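Local coordinates for DUF2235 domain-containing protein (Pseudomonas aeruginosa, PDB 4O5P) that acts as a type VI secretion phospholipase effector (Tle1), probably hydrolysing membrane phospholipids with a catalytic domain of the alpha/beta-hydrolase clan, at residues R474-L479 with D629-R633; R484-Y488 with S639-R643; E622-H627 with F678-Y684. All coordinates share one frame; numbering follows the deposited sequence.

Interaction 1: R474-L479 with D629-R633; sequences RRETAL and DGSAR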
ATOM      1  N   ARG A 474     -10.217  18.025   3.036  1.00 15.04           N
ATOM      2  CA  ARG A 474     -10.022  19.396   3.507  1.00 16.81           C
ATOM      3  C   ARG A 474     -10.531  19.525   4.946  1.00 15.04           C
ATOM      4  O   ARG A 474      -9.803  19.983   5.849  1.00 16.89           O
ATOM      5  CB  ARG A 474     -10.761  20.403   2.597  1.00 19.45           C
ATOM      6  CG  ARG A 474     -10.800  21.823   3.173  1.00 20.33           C
ATOM      7  CD  ARG A 474     -11.600  22.849   2.360  1.00 17.00           C
ATOM      8  NE  ARG A 474     -11.442  24.176   2.979  1.00 17.84           N
ATOM      9  CZ  ARG A 474     -12.112  25.276   2.633  1.00 23.78           C
ATOM     10  NH1 ARG A 474     -13.026  25.255   1.663  1.00 20.92           N
ATOM     11  NH2 ARG A 474     -11.874  26.411   3.274  1.00 24.00           N
ATOM     12  N   ARG A 475     -11.766  19.086   5.166  1.00 14.84           N
ATOM     13  CA  ARG A 475     -12.392  19.268   6.475  1.00 14.79           C
ATOM     14  C   ARG A 475     -11.793  18.382   7.584  1.00 13.71           C
ATOM     15  O   ARG A 475     -11.584  18.845   8.703  1.00 13.72           O
ATOM     16  CB  ARG A 475     -13.926  19.107   6.368  1.00 14.78           C
ATOM     17  CG  ARG A 475     -14.674  19.503   7.654  1.00 21.16           C
ATOM     18  CD  ARG A 475     -16.200  19.501   7.475  1.00 21.59           C
ATOM     19  NE  ARG A 475     -16.877  19.975   8.682  1.00 25.09           N
ATOM     20  CZ  ARG A 475     -17.212  19.191   9.707  1.00 25.71           C
ATOM     21  NH1 ARG A 475     -16.927  17.899   9.666  1.00 20.40           N
ATOM     22  NH2 ARG A 475     -17.826  19.689  10.778  1.00 25.24           N
ATOM     23  N   GLU A 476     -11.472  17.127   7.266  1.00 12.70           N
ATOM     24  CA  GLU A 476     -10.866  16.228   8.249  1.00 13.46           C
ATOM     25  C   GLU A 476      -9.433  16.635   8.586  1.00 13.26           C
ATOM     26  O   GLU A 476      -8.974  16.465   9.732  1.00 14.43           O
ATOM     27  CB  GLU A 476     -10.939  14.769   7.761  1.00 15.67           C
ATOM     28  CG  GLU A 476     -12.368  14.240   7.800  1.00 14.50           C
ATOM     29  CD  GLU A 476     -12.929  14.270   9.213  1.00 15.22           C
ATOM     30  OE1 GLU A 476     -12.149  13.996  10.172  1.00 11.48           O
ATOM     31  OE2 GLU A 476     -14.149  14.543   9.364  1.00 15.17           O
ATOM     32  N   THR A 477      -8.748  17.221   7.605  1.00 13.27           N
ATOM     33  CA  THR A 477      -7.384  17.712   7.840  1.00 14.16           C
ATOM     34  C   THR A 477      -7.520  18.847   8.816  1.00 13.57           C
ATOM     35  O   THR A 477      -6.736  18.942   9.762  1.00 14.25           O
ATOM     36  CB  THR A 477      -6.699  18.211   6.576  1.00 11.43           C
ATOM     37  OG1 THR A 477      -6.598  17.130   5.633  1.00 13.77           O
ATOM     38  CG2 THR A 477      -5.259  18.686   6.909  1.00 14.04           C
ATOM     39  N   ALA A 478      -8.536  19.684   8.588  1.00 13.40           N
ATOM     40  CA  ALA A 478      -8.819  20.803   9.493  1.00 15.62           C
ATOM     41  C   ALA A 478      -9.124  20.328  10.913  1.00 13.79           C
ATOM     42  O   ALA A 478      -8.698  20.959  11.880  1.00 14.45           O
ATOM     43  CB  ALA A 478      -9.961  21.654   8.957  1.00 14.80           C
ATOM     44  N   LEU A 479      -9.876  19.239  11.039  1.00 13.20           N
ATOM     45  CA  LEU A 479     -10.228  18.706  12.366  1.00 15.17           C
ATOM     46  C   LEU A 479      -9.010  18.209  13.146  1.00 14.08           C
ATOM     47  O   LEU A 479      -8.800  18.575  14.321  1.00 14.09           O
ATOM     48  CB  LEU A 479     -11.293  17.607  12.241  1.00 16.29           C
ATOM     49  CG  LEU A 479     -11.705  16.823  13.488  1.00 15.76           C
ATOM     50  CD1 LEU A 479     -12.143  17.766  14.614  1.00 15.44           C
ATOM     51  CD2 LEU A 479     -12.832  15.835  13.125  1.00 15.88           C
ATOM     52  N   ASP A 629      -8.838  27.048   8.530  1.00 12.78           N
ATOM     53  CA  ASP A 629      -9.854  26.033   8.864  1.00 14.64           C
ATOM     54  C   ASP A 629      -9.545  25.406  10.225  1.00 17.07           C
ATOM     55  O   ASP A 629     -10.421  25.295  11.090  1.00 16.85           O
ATOM     56  CB  ASP A 629      -9.905  24.866   7.848  1.00 11.50           C
ATOM     57  CG  ASP A 629     -10.302  25.276   6.422  1.00 17.63           C
ATOM     58  OD1 ASP A 629     -10.691  26.439   6.156  1.00 14.06           O
ATOM     59  OD2 ASP A 629     -10.214  24.386   5.539  1.00 14.77           O
ATOM     60  N   GLY A 630      -8.305  24.948  10.385  1.00 12.94           N
ATOM     61  CA  GLY A 630      -7.844  24.395  11.645  1.00 13.90           C
ATOM     62  C   GLY A 630      -8.100  25.269  12.869  1.00 15.85           C
ATOM     63  O   GLY A 630      -8.662  24.810  13.874  1.00 17.20           O
ATOM     64  N   SER A 631      -7.692  26.529  12.800  1.00 13.55           N
ATOM     65  CA  SER A 631      -7.906  27.448  13.917  1.00 15.96           C
ATOM     66  C   SER A 631      -9.409  27.641  14.226  1.00 19.00           C
ATOM     67  O   SER A 631      -9.863  27.569  15.416  1.00 21.08           O
ATOM     68  CB  SER A 631      -7.241  28.786  13.591  1.00 17.62           C
ATOM     69  OG  SER A 631      -5.851  28.606  13.382  1.00 19.99           O
ATOM     70  N   ALA A 632     -10.184  27.873  13.194  1.00 16.51           N
ATOM     71  CA  ALA A 632     -11.630  28.014  13.334  1.00 21.40           C
ATOM     72  C   ALA A 632     -12.266  26.807  14.010  1.00 20.75           C
ATOM     73  O   ALA A 632     -12.950  26.958  14.973  1.00 23.27           O
ATOM     74  CB  ALA A 632     -12.305  28.348  12.003  1.00 19.95           C
ATOM     75  N   ARG A 633     -11.931  25.616  13.540  1.00 21.77           N
ATOM     76  CA  ARG A 633     -12.361  24.386  14.193  1.00 20.71           C
ATOM     77  C   ARG A 633     -11.874  24.212  15.617  1.00 21.09           C
ATOM     78  O   ARG A 633     -12.595  23.782  16.429  1.00 21.94           O
ATOM     79  CB  ARG A 633     -12.087  23.140  13.377  1.00 19.34           C
ATOM     80  CG  ARG A 633     -12.669  21.899  13.995  1.00 20.09           C
ATOM     81  CD  ARG A 633     -14.113  21.726  13.594  1.00 22.76           C
ATOM     82  NE  ARG A 633     -14.789  20.603  14.184  1.00 36.35           N
ATOM     83  CZ  ARG A 633     -15.194  19.503  13.562  1.00 25.31           C
ATOM     84  NH1 ARG A 633     -14.993  19.310  12.282  1.00 29.08           N
ATOM     85  NH2 ARG A 633     -15.822  18.588  14.261  1.00 25.37           N
TER
HETATM   86  O   HOH W   1      -8.333  22.295   5.671  1.00 12.43           O
HETATM   87  O   HOH W   2     -13.007  20.955  10.629  1.00 17.76           O
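D629 reaches across to helix 469-487 with its methylene and both carboxylate oxygens. Its CB lies 3.4 Å from A478 CB, methylene against methyl, and from there CG swings toward R474, the two side chains crossing at about a right angle. OD1 takes R474 NH2 at 3.1 Å through its syn lone pair. OD2 takes R474 NE at 2.8 Å, also on the syn side, so the guanidinium grips the carboxylate side-on, one nitrogen to each oxygen. The two planes are turned 31° apart, which keeps the pair from being flat. R474 can do this because its chain runs extended, CG anti to the backbone N (chi1 170°). A water fixes OD2 further, donating to it and to R474 O.

Next to this pair, A478 and G630 form the point where helices 469-487 and 616-637 cross, at -58° with local axes 8.3 Å apart. Small residues allow this closeness: G630 CA sits 3.5 Å from A478 O in a C-H...O contact.

One turn further on, R633 bends at chi2 and lays its guanidinium beside L479, whose CD1 rests over the centre of one face, 3.7 Å from R633 CZ. On the R475 side, R633 NH1 stands over a face of the other guanidinium, 3.2 Å from R475 NH2, two donors with no bond between them. Their like charges are probably eased by Q463, whose OE1 accepts from both R475 NH1 and R633 NH2, while a second water links R475 O to R633 NH1.

Interaction 2: R484-Y488 with S639-R643; sequences RIDRY and SAPDR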
ATOM      1  N   ARG A 484      -4.466  19.149  17.071  1.00 15.88           N
ATOM      2  CA  ARG A 484      -3.038  19.406  17.282  1.00 15.99           C
ATOM      3  C   ARG A 484      -2.771  20.794  17.858  1.00 14.71           C
ATOM      4  O   ARG A 484      -1.816  20.962  18.604  1.00 17.94           O
ATOM      5  CB  ARG A 484      -2.224  19.241  15.988  1.00 13.05           C
ATOM      6  CG  ARG A 484      -2.129  17.823  15.477  1.00 18.45           C
ATOM      7  CD  ARG A 484      -1.596  17.788  14.033  1.00 16.95           C
ATOM      8  NE  ARG A 484      -1.702  16.418  13.537  1.00 22.15           N
ATOM      9  CZ  ARG A 484      -1.930  16.105  12.273  1.00 15.99           C
ATOM     10  NH1 ARG A 484      -2.047  17.060  11.361  1.00 16.15           N
ATOM     11  NH2 ARG A 484      -2.028  14.837  11.928  1.00 21.54           N
ATOM     12  N   ILE A 485      -3.586  21.790  17.514  1.00 14.71           N
ATOM     13  CA  ILE A 485      -3.339  23.137  18.052  1.00 16.67           C
ATOM     14  C   ILE A 485      -3.346  23.090  19.598  1.00 20.54           C
ATOM     15  O   ILE A 485      -2.560  23.778  20.265  1.00 15.95           O
ATOM     16  CB  ILE A 485      -4.351  24.183  17.527  1.00 16.02           C
ATOM     17  CG1 ILE A 485      -4.143  24.431  16.029  1.00 15.14           C
ATOM     18  CG2 ILE A 485      -4.211  25.511  18.280  1.00 16.57           C
ATOM     19  CD1 ILE A 485      -5.320  25.163  15.379  1.00 17.97           C
ATOM     20  N   ASP A 486      -4.222  22.264  20.164  1.00 17.20           N
ATOM     21  CA  ASP A 486      -4.206  22.093  21.610  1.00 19.82           C
ATOM     22  C   ASP A 486      -3.177  21.073  22.086  1.00 18.99           C
ATOM     23  O   ASP A 486      -2.330  21.409  22.902  1.00 20.89           O
ATOM     24  CB  ASP A 486      -5.592  21.776  22.174  1.00 18.39           C
ATOM     25  CG  ASP A 486      -5.599  21.748  23.681  1.00 21.66           C
ATOM     26  OD1 ASP A 486      -5.359  20.659  24.261  1.00 20.29           O
ATOM     27  OD2 ASP A 486      -5.826  22.820  24.292  1.00 18.64           O
ATOM     28  N   ARG A 487      -3.231  19.837  21.588  1.00 18.00           N
ATOM     29  CA  ARG A 487      -2.367  18.785  22.126  1.00 17.04           C
ATOM     30  C   ARG A 487      -0.868  18.906  21.773  1.00 18.05           C
ATOM     31  O   ARG A 487      -0.026  18.391  22.499  1.00 16.66           O
ATOM     32  CB  ARG A 487      -2.875  17.394  21.714  1.00 15.68           C
ATOM     33  CG  ARG A 487      -3.833  16.730  22.710  1.00 17.86           C
ATOM     34  CD  ARG A 487      -5.184  17.455  22.874  1.00 19.16           C
ATOM     35  NE  ARG A 487      -6.092  16.609  23.662  1.00 19.57           N
ATOM     36  CZ  ARG A 487      -6.660  16.966  24.813  1.00 20.60           C
ATOM     37  NH1 ARG A 487      -6.444  18.181  25.329  1.00 21.42           N
ATOM     38  NH2 ARG A 487      -7.431  16.106  25.454  1.00 13.78           N
ATOM     39  N   TYR A 488      -0.543  19.554  20.656  1.00 16.20           N
ATOM     40  CA  TYR A 488       0.857  19.690  20.241  1.00 20.21           C
ATOM     41  C   TYR A 488       1.311  21.131  20.396  1.00 20.56           C
ATOM     42  O   TYR A 488       2.353  21.387  20.987  1.00 19.50           O
ATOM     43  CB  TYR A 488       1.072  19.277  18.780  1.00 14.46           C
ATOM     44  CG  TYR A 488       1.008  17.794  18.476  1.00 14.77           C
ATOM     45  CD1 TYR A 488       0.740  16.858  19.474  1.00 14.21           C
ATOM     46  CD2 TYR A 488       1.232  17.336  17.181  1.00 18.87           C
ATOM     47  CE1 TYR A 488       0.682  15.508  19.186  1.00 19.54           C
ATOM     48  CE2 TYR A 488       1.175  16.000  16.881  1.00 15.99           C
ATOM     49  CZ  TYR A 488       0.901  15.085  17.889  1.00 14.99           C
ATOM     50  OH  TYR A 488       0.858  13.752  17.605  1.00 15.70           O
ATOM     51  N   SER A 639     -13.070  24.964  24.516  1.00 20.50           N
ATOM     52  CA  SER A 639     -13.578  26.255  24.976  1.00 22.62           C
ATOM     53  C   SER A 639     -12.390  27.127  25.348  1.00 25.94           C
ATOM     54  O   SER A 639     -12.412  28.342  25.158  1.00 30.55           O
ATOM     55  CB  SER A 639     -14.516  26.084  26.170  1.00 16.56           C
ATOM     56  OG  SER A 639     -13.983  25.152  27.096  1.00 27.75           O
ATOM     57  N   ALA A 640     -11.344  26.480  25.855  1.00 28.19           N
ATOM     58  CA  ALA A 640     -10.095  27.146  26.206  1.00 28.35           C
ATOM     59  C   ALA A 640      -9.008  26.078  26.175  1.00 25.66           C
ATOM     60  O   ALA A 640      -9.322  24.903  25.971  1.00 25.38           O
ATOM     61  CB  ALA A 640     -10.208  27.767  27.600  1.00 29.72           C
ATOM     62  N   PRO A 641      -7.734  26.479  26.345  1.00 27.05           N
ATOM     63  CA  PRO A 641      -6.664  25.487  26.485  1.00 25.74           C
ATOM     64  C   PRO A 641      -7.011  24.343  27.446  1.00 30.89           C
ATOM     65  O   PRO A 641      -7.509  24.574  28.551  1.00 32.34           O
ATOM     66  CB  PRO A 641      -5.509  26.322  27.035  1.00 27.83           C
ATOM     67  CG  PRO A 641      -5.685  27.647  26.348  1.00 27.46           C
ATOM     68  CD  PRO A 641      -7.181  27.838  26.163  1.00 27.79           C
ATOM     69  N   ASP A 642      -6.759  23.117  26.998  1.00 26.55           N
ATOM     70  CA  ASP A 642      -7.067  21.905  27.760  1.00 28.70           C
ATOM     71  C   ASP A 642      -8.513  21.730  28.194  1.00 29.17           C
ATOM     72  O   ASP A 642      -8.794  20.902  29.059  1.00 36.31           O
ATOM     73  CB  ASP A 642      -6.178  21.795  28.990  1.00 31.58           C
ATOM     74  CG  ASP A 642      -5.067  20.839  28.787  1.00 30.89           C
ATOM     75  OD1 ASP A 642      -4.075  21.250  28.162  1.00 38.63           O
ATOM     76  OD2 ASP A 642      -5.186  19.671  29.228  1.00 35.51           O
ATOM     77  N   ARG A 643      -9.425  22.496  27.607  1.00 26.74           N
ATOM     78  CA  ARG A 643     -10.836  22.384  27.960  1.00 26.78           C
ATOM     79  C   ARG A 643     -11.718  22.088  26.752  1.00 24.41           C
ATOM     80  O   ARG A 643     -12.089  22.999  25.997  1.00 23.95           O
ATOM     81  CB  ARG A 643     -11.318  23.654  28.651  1.00 30.52           C
ATOM     82  CG  ARG A 643     -10.762  23.847  30.046  1.00 35.40           C
ATOM     83  CD  ARG A 643     -11.257  25.154  30.632  1.00 36.20           C
ATOM     84  NE  ARG A 643     -11.141  25.155  32.088  1.00 41.53           N
ATOM     85  CZ  ARG A 643     -11.928  25.855  32.899  1.00 33.72           C
ATOM     86  NH1 ARG A 643     -12.884  26.626  32.401  1.00 35.78           N
ATOM     87  NH2 ARG A 643     -11.755  25.786  34.212  1.00 34.63           N
TER
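D486 meets D642 through a single, nearly straight hydrogen bond: D642 N donates to D486 OD2 at 2.9 Å with 171° at the hydrogen, reaching the syn side of the oxygen. The aspartate stands out from the last turn of its helix with CG anti to the backbone N (chi1 -174°), which carries the carboxylate to the corner of a type II beta turn from A640 to R643. P641 CA packs against the same OD2 at 3.6 Å. On its anti side D486 OD1 accepts from R487 NH1, 2.9 Å away; the nitrogen stands well out of the carboxylate plane, though OD1 lies in that of the guanidinium.

The outer side is looser. D642 OD1 comes only within 4.1 Å of D486 OD1, and K495 makes salt bridges to both, probably offsetting two nearby negative groups. R487 NH1 and D642 OD2, at 4.4 Å, are too far apart for a salt bridge. The base of the turn is mostly exposed and held by its own bonds: S639 and A640 together sit opposite R643, a classic beta bulge.

The turn leads from helix 616-637 into the short strand 643-644. Y634 of the helix touches both D486 and P641, F638 packs on D486 and R487, and R487 NH2 makes a salt bridge to D656 on helix 649-657, so the C-terminal end of helix 469-487 sits against both helices.

Interaction 3: E622-H627 with F678-Y684; sequences EYSQIH and FTDYFRY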
ATOM      1  N   GLU A 622      -2.335  25.893   0.434  1.00 17.28           N
ATOM      2  CA  GLU A 622      -2.728  24.761   1.254  1.00 19.62           C
ATOM      3  C   GLU A 622      -2.397  25.070   2.706  1.00 16.81           C
ATOM      4  O   GLU A 622      -3.222  24.840   3.599  1.00 15.19           O
ATOM      5  CB  GLU A 622      -2.035  23.447   0.802  1.00 18.46           C
ATOM      6  CG  GLU A 622      -2.593  22.851  -0.511  1.00 21.48           C
ATOM      7  CD  GLU A 622      -2.085  21.432  -0.811  1.00 20.76           C
ATOM      8  OE1 GLU A 622      -1.350  20.837   0.012  1.00 20.28           O
ATOM      9  OE2 GLU A 622      -2.435  20.890  -1.882  1.00 23.50           O
ATOM     10  N   TYR A 623      -1.176  25.561   2.936  1.00 17.71           N
ATOM     11  CA  TYR A 623      -0.759  25.917   4.290  1.00 17.41           C
ATOM     12  C   TYR A 623      -1.779  26.867   4.889  1.00 17.02           C
ATOM     13  O   TYR A 623      -2.226  26.680   6.023  1.00 15.17           O
ATOM     14  CB  TYR A 623       0.629  26.580   4.307  1.00 17.34           C
ATOM     15  CG  TYR A 623       1.010  27.137   5.672  1.00 14.79           C
ATOM     16  CD1 TYR A 623       0.534  28.383   6.099  1.00 17.39           C
ATOM     17  CD2 TYR A 623       1.856  26.438   6.523  1.00 15.00           C
ATOM     18  CE1 TYR A 623       0.854  28.891   7.335  1.00 12.23           C
ATOM     19  CE2 TYR A 623       2.200  26.953   7.774  1.00 14.71           C
ATOM     20  CZ  TYR A 623       1.689  28.183   8.168  1.00 16.03           C
ATOM     21  OH  TYR A 623       2.005  28.730   9.409  1.00 14.90           O
ATOM     22  N   SER A 624      -2.134  27.904   4.133  1.00 19.03           N
ATOM     23  CA  SER A 624      -3.044  28.903   4.671  1.00 18.22           C
ATOM     24  C   SER A 624      -4.460  28.395   4.929  1.00 17.44           C
ATOM     25  O   SER A 624      -5.063  28.722   5.950  1.00 18.27           O
ATOM     26  CB  SER A 624      -3.050  30.167   3.796  1.00 23.57           C
ATOM     27  OG  SER A 624      -1.772  30.801   3.848  1.00 25.69           O
ATOM     28  N   GLN A 625      -5.003  27.606   4.019  1.00 16.82           N
ATOM     29  CA  GLN A 625      -6.339  27.052   4.238  1.00 19.69           C
ATOM     30  C   GLN A 625      -6.341  26.130   5.467  1.00 15.60           C
ATOM     31  O   GLN A 625      -7.259  26.176   6.285  1.00 16.57           O
ATOM     32  CB  GLN A 625      -6.813  26.308   2.987  1.00 18.95           C
ATOM     33  CG  GLN A 625      -8.297  25.922   2.989  1.00 21.47           C
ATOM     34  CD  GLN A 625      -8.740  25.416   1.633  1.00 20.38           C
ATOM     35  OE1 GLN A 625      -9.082  26.199   0.741  1.00 22.50           O
ATOM     36  NE2 GLN A 625      -8.704  24.102   1.458  1.00 19.54           N
ATOM     37  N   ILE A 626      -5.307  25.303   5.603  1.00 14.05           N
ATOM     38  CA  ILE A 626      -5.229  24.400   6.742  1.00 14.26           C
ATOM     39  C   ILE A 626      -5.114  25.200   8.047  1.00 15.43           C
ATOM     40  O   ILE A 626      -5.789  24.903   9.026  1.00 15.70           O
ATOM     41  CB  ILE A 626      -4.061  23.411   6.595  1.00 13.09           C
ATOM     42  CG1 ILE A 626      -4.382  22.386   5.499  1.00 12.99           C
ATOM     43  CG2 ILE A 626      -3.804  22.644   7.907  1.00 15.86           C
ATOM     44  CD1 ILE A 626      -3.182  21.545   5.062  1.00 11.22           C
ATOM     45  N   HIS A 627      -4.270  26.219   8.042  1.00 12.54           N
ATOM     46  CA  HIS A 627      -4.092  27.055   9.220  1.00 16.94           C
ATOM     47  C   HIS A 627      -5.410  27.715   9.624  1.00 15.16           C
ATOM     48  O   HIS A 627      -5.821  27.633  10.783  1.00 16.50           O
ATOM     49  CB  HIS A 627      -3.018  28.100   8.946  1.00 12.68           C
ATOM     50  CG  HIS A 627      -2.367  28.634  10.176  1.00 17.29           C
ATOM     51  ND1 HIS A 627      -2.968  29.573  10.985  1.00 14.63           N
ATOM     52  CD2 HIS A 627      -1.151  28.386  10.720  1.00 14.22           C
ATOM     53  CE1 HIS A 627      -2.150  29.877  11.980  1.00 16.12           C
ATOM     54  NE2 HIS A 627      -1.041  29.174  11.842  1.00 15.74           N
ATOM     55  N   PHE A 678       7.995  23.851   5.754  1.00 17.89           N
ATOM     56  CA  PHE A 678       7.137  23.328   6.804  1.00 21.08           C
ATOM     57  C   PHE A 678       6.814  21.869   6.513  1.00 19.51           C
ATOM     58  O   PHE A 678       7.049  21.390   5.396  1.00 21.29           O
ATOM     59  CB  PHE A 678       5.878  24.177   6.985  1.00 15.18           C
ATOM     60  CG  PHE A 678       5.213  24.587   5.700  1.00 18.49           C
ATOM     61  CD1 PHE A 678       4.464  23.689   4.968  1.00 16.96           C
ATOM     62  CD2 PHE A 678       5.292  25.901   5.260  1.00 20.62           C
ATOM     63  CE1 PHE A 678       3.840  24.078   3.798  1.00 17.51           C
ATOM     64  CE2 PHE A 678       4.666  26.297   4.104  1.00 21.33           C
ATOM     65  CZ  PHE A 678       3.940  25.390   3.367  1.00 20.21           C
ATOM     66  N   THR A 679       6.295  21.163   7.513  1.00 18.73           N
ATOM     67  CA  THR A 679       6.132  19.704   7.432  1.00 17.93           C
ATOM     68  C   THR A 679       4.846  19.289   6.727  1.00 18.42           C
ATOM     69  O   THR A 679       4.056  20.143   6.338  1.00 15.70           O
ATOM     70  CB  THR A 679       6.104  19.088   8.827  1.00 18.81           C
ATOM     71  OG1 THR A 679       4.951  19.569   9.538  1.00 15.94           O
ATOM     72  CG2 THR A 679       7.382  19.460   9.590  1.00 19.70           C
ATOM     73  N   ASP A 680       4.638  17.982   6.573  1.00 17.13           N
ATOM     74  CA  ASP A 680       3.432  17.475   5.924  1.00 16.85           C
ATOM     75  C   ASP A 680       2.142  17.774   6.708  1.00 16.45           C
ATOM     76  O   ASP A 680       1.042  17.626   6.180  1.00 14.98           O
ATOM     77  CB  ASP A 680       3.565  15.965   5.648  1.00 18.69           C
ATOM     78  CG  ASP A 680       4.635  15.657   4.612  1.00 20.59           C
ATOM     79  OD1 ASP A 680       4.913  16.558   3.786  1.00 19.88           O
ATOM     80  OD2 ASP A 680       5.197  14.534   4.627  1.00 18.99           O
ATOM     81  N   TYR A 681       2.275  18.201   7.963  1.00 14.98           N
ATOM     82  CA  TYR A 681       1.106  18.603   8.746  1.00 17.76           C
ATOM     83  C   TYR A 681       0.355  19.726   8.052  1.00 17.76           C
ATOM     84  O   TYR A 681      -0.853  19.898   8.239  1.00 15.77           O
ATOM     85  CB  TYR A 681       1.532  19.087  10.138  1.00 19.07           C
ATOM     86  CG  TYR A 681       1.896  18.002  11.139  1.00 14.86           C
ATOM     87  CD1 TYR A 681       1.121  16.865  11.282  1.00 17.45           C
ATOM     88  CD2 TYR A 681       3.012  18.139  11.955  1.00 18.81           C
ATOM     89  CE1 TYR A 681       1.448  15.884  12.216  1.00 16.51           C
ATOM     90  CE2 TYR A 681       3.348  17.170  12.888  1.00 18.63           C
ATOM     91  CZ  TYR A 681       2.563  16.050  13.013  1.00 19.51           C
ATOM     92  OH  TYR A 681       2.903  15.083  13.941  1.00 19.92           O
ATOM     93  N   PHE A 682       1.077  20.522   7.273  1.00 17.02           N
ATOM     94  CA  PHE A 682       0.458  21.668   6.650  1.00 15.29           C
ATOM     95  C   PHE A 682       0.380  21.561   5.141  1.00 12.40           C
ATOM     96  O   PHE A 682       0.354  22.568   4.444  1.00 11.57           O
ATOM     97  CB  PHE A 682       1.122  22.959   7.127  1.00 15.47           C
ATOM     98  CG  PHE A 682       0.691  23.353   8.504  1.00 17.46           C
ATOM     99  CD1 PHE A 682       1.363  22.880   9.620  1.00 15.15           C
ATOM    100  CD2 PHE A 682      -0.450  24.143   8.682  1.00 16.43           C
ATOM    101  CE1 PHE A 682       0.938  23.221  10.897  1.00 16.38           C
ATOM    102  CE2 PHE A 682      -0.888  24.493   9.950  1.00 19.40           C
ATOM    103  CZ  PHE A 682      -0.189  24.034  11.074  1.00 17.74           C
ATOM    104  N   ARG A 683       0.299  20.327   4.656  1.00 13.32           N
ATOM    105  CA  ARG A 683      -0.047  20.048   3.263  1.00 16.39           C
ATOM    106  C   ARG A 683      -1.202  19.048   3.220  1.00 15.90           C
ATOM    107  O   ARG A 683      -1.329  18.185   4.109  1.00 13.24           O
ATOM    108  CB  ARG A 683       1.136  19.432   2.527  1.00 13.65           C
ATOM    109  CG  ARG A 683       2.285  20.389   2.269  1.00 15.74           C
ATOM    110  CD  ARG A 683       3.495  19.648   1.707  1.00 17.49           C
ATOM    111  NE  ARG A 683       4.685  20.447   1.923  1.00 23.58           N
ATOM    112  CZ  ARG A 683       5.570  20.231   2.886  1.00 21.08           C
ATOM    113  NH1 ARG A 683       5.436  19.195   3.704  1.00 16.47           N
ATOM    114  NH2 ARG A 683       6.611  21.044   3.006  1.00 28.06           N
ATOM    115  N   TYR A 684      -2.040  19.142   2.199  1.00 15.71           N
ATOM    116  CA  TYR A 684      -3.043  18.103   2.020  1.00 15.96           C
ATOM    117  C   TYR A 684      -2.373  16.873   1.440  1.00 16.35           C
ATOM    118  O   TYR A 684      -1.350  16.974   0.741  1.00 15.98           O
ATOM    119  CB  TYR A 684      -4.194  18.574   1.130  1.00 15.86           C
ATOM    120  CG  TYR A 684      -4.994  19.686   1.761  1.00 16.21           C
ATOM    121  CD1 TYR A 684      -5.643  19.509   2.971  1.00 15.06           C
ATOM    122  CD2 TYR A 684      -5.100  20.915   1.135  1.00 17.25           C
ATOM    123  CE1 TYR A 684      -6.371  20.542   3.541  1.00 15.26           C
ATOM    124  CE2 TYR A 684      -5.803  21.928   1.690  1.00 16.27           C
ATOM    125  CZ  TYR A 684      -6.437  21.745   2.882  1.00 16.22           C
ATOM    126  OH  TYR A 684      -7.141  22.803   3.390  1.00 17.71           O
TER
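Y623, F678 and F682 make the apolar centre, with the tyrosine ring as the shared partner of the two phenylalanines. Y623 CD2 lies over the middle of one face of F678, and Y623 CB is 3.6 Å from F678 CZ. The planes are tilted by 41°, so the pair is oblique. Toward F682 the tilt is 33°: Y623 CE2 stands over a face of that ring and Y623 CD2 touches F682 CB at 3.6 Å. Chi1 of 172° sets Y623 CG anti to the backbone N and lays the ring beside both phenylalanines.

I626, one turn along the same face of the helix, divides its branches between two rings. CG2 packs on F682 CD2 at 3.8 Å, while CD1 sits over the face of Y684, 3.8 Å from the ring centroid, in a CH-pi contact. I626 CG1 is closer still, 3.3 Å from Y684 CE1. H627 CD2 reaches F682 CE2 at the far end.

Outward, the contact turns polar. The E622 chain crosses the Y684 ring at a slant, its CG 3.6 Å from Y684 CD2, and E622 OE1 accepts from Y684 N at 2.9 Å, the donor lying well above the carboxylate plane. K695 makes a salt bridge to the same oxygen, and R683 NE makes one to E619, a turn earlier on helix 616-637. Y623 OH and H627 NE2 bond backbone oxygens of D585 and Y586, near the end of helix 571-587.

With an aromatic cluster, flanked by I626 against Y684, a loop with a short 3-10 segment closes onto helix 616-637 in the Tle1-like C-terminal domain.

From the N terminus, helix 469-487 supplies the first segments of interactions 1 and 2. Each closes a loop of about 150 residues when the chain returns in helix 616-637 and the turn after it. Interaction 3 closes a shorter loop of 50 residues. None nests in another: 484-488 starts inside the loop of interaction 1 while 639-643 lies past its end, and 622-627 falls inside both long loops while 678-684 lies beyond them. Together they join helix 469-487, helix 616-637 and the loop 678-684 within the Tle1-like C-terminal domain. T477 touches Y684 and I626 between interactions 1 and 3, and I485 meets G630 and S631 between interactions 1 and 2.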